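Local coordinates for L-lactate dehydrogenase (PDB 4UUL) that reduces pyruvate to L-lactate with NADH, at the interface of chains A and B. Residues are numbered along the deposited sequence; one frame, centred on the assembly and turned at random. Chains: chain A/B, L-lactate dehydrogenase.

The interface of chains A and B. Residues chain A 22, 55, 58-59; chain B 157, 242-244.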
# COMPACT_ATOMS: atom_id res chain seq x y z
N HIS A 22 -3.75 0.58 -5.76
CA HIS A 22 -2.58 1.44 -5.71
C HIS A 22 -1.26 0.64 -5.83
O HIS A 22 -0.35 1.02 -6.54
CB HIS A 22 -2.57 2.25 -4.40
CG HIS A 22 -3.45 3.45 -4.44
ND1 HIS A 22 -4.79 3.41 -4.11
CD2 HIS A 22 -3.18 4.75 -4.72
CE1 HIS A 22 -5.31 4.63 -4.25
NE2 HIS A 22 -4.35 5.45 -4.63
N GLU A 55 -7.76 9.37 -6.09
CA GLU A 55 -6.45 9.16 -5.50
C GLU A 55 -5.50 8.46 -6.44
O GLU A 55 -4.30 8.81 -6.43
CB GLU A 55 -6.48 8.46 -4.14
CG GLU A 55 -6.98 9.35 -3.01
CD GLU A 55 -6.65 8.80 -1.68
OE1 GLU A 55 -5.47 8.87 -1.25
OE2 GLU A 55 -7.56 8.22 -1.07
N ASP A 58 -4.10 11.06 -8.57
CA ASP A 58 -3.23 11.95 -7.82
C ASP A 58 -1.89 11.35 -7.43
O ASP A 58 -1.06 12.04 -6.83
CB ASP A 58 -3.96 12.39 -6.55
CG ASP A 58 -5.09 13.37 -6.78
OD1 ASP A 58 -5.30 13.75 -7.96
OD2 ASP A 58 -5.74 13.80 -5.78
N CYS A 59 -1.66 10.11 -7.77
CA CYS A 59 -0.35 9.53 -7.64
C CYS A 59 0.54 9.71 -8.86
O CYS A 59 1.75 9.46 -8.79
CB CYS A 59 -0.50 8.03 -7.37
SG CYS A 59 -1.15 7.66 -5.73
N LEU B 157 2.77 15.50 -3.25
CA LEU B 157 1.38 15.21 -3.53
C LEU B 157 0.81 16.24 -4.48
O LEU B 157 0.10 15.89 -5.45
CB LEU B 157 0.53 15.12 -2.27
CG LEU B 157 -0.96 14.87 -2.41
CD1 LEU B 157 -1.25 13.60 -3.24
CD2 LEU B 157 -1.62 14.83 -1.08
N ALA B 242 -3.71 6.86 0.55
CA ALA B 242 -2.80 6.22 -0.37
C ALA B 242 -1.99 7.22 -1.18
O ALA B 242 -0.81 6.99 -1.38
CB ALA B 242 -3.53 5.29 -1.30
N SER B 243 -2.60 8.32 -1.63
CA SER B 243 -1.87 9.28 -2.45
C SER B 243 -0.79 10.07 -1.68
O SER B 243 0.31 10.21 -2.20
CB SER B 243 -2.80 10.16 -3.31
OG SER B 243 -3.68 10.87 -2.50
N PRO B 244 -1.07 10.57 -0.46
CA PRO B 244 0.06 11.18 0.28
C PRO B 244 1.11 10.16 0.64
O PRO B 244 2.29 10.50 0.67
CB PRO B 244 -0.60 11.80 1.51
CG PRO B 244 -1.94 11.16 1.63
CD PRO B 244 -2.36 10.81 0.22
O HOH W 1 0.97 11.40 -4.85
O HOH W 2 -5.28 12.91 -3.26
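A:Glu55, near the end of helix 46-57, reaches across the subunit boundary to cap the first turn of helix 242-257 of the partner chain. Its carboxylate oxygen OE1 accepts two hydrogen bonds from B:Ser243: from the backbone N at 3.0 Å, nearly straight at 172°, and from the hydroxyl OG, also at 3.0 Å. Both arrive on the anti side, away from OE2; the amide donor lies 26° out of the carboxylate plane. The serine can offer this pair because its OG stands between its own N and carbonyl carbon (chi1 60°), turning the hydroxyl toward the same oxygen. A carboxylate suits a helix N-terminus, whose first-turn amides lack acceptors within the helix and whose dipole probably favours negative charge.

Beside this grip, B:Ala242 lays its CB methyl over the centre of the A:His22 imidazole, 3.3 Å from the centroid, a CH-pi contact in which the flat ring offers a broad face to a small side chain. CB of A:Glu55 and SG of A:Cys59 border the ring's rim within its plane and help set its position. That thiol, compact enough to lie against a helix backbone, also packs on CA of B:Ser243 at 3.7 Å.

Two waters extend the polar seam. One links OG of B:Ser243 to OD2 of A:Asp58, a carboxylate well suited to holding a bridging water; the other joins their backbone O atoms. The apolar methyl CD1 of B:Leu157 sits loosely ahead of the A:Asp58 O, off its axis, at 3.9 Å.

Repeated by the two-fold axis, the contact probably serves dimer assembly rather than chemistry, its centre about 30 Å from the catalytic A:His186.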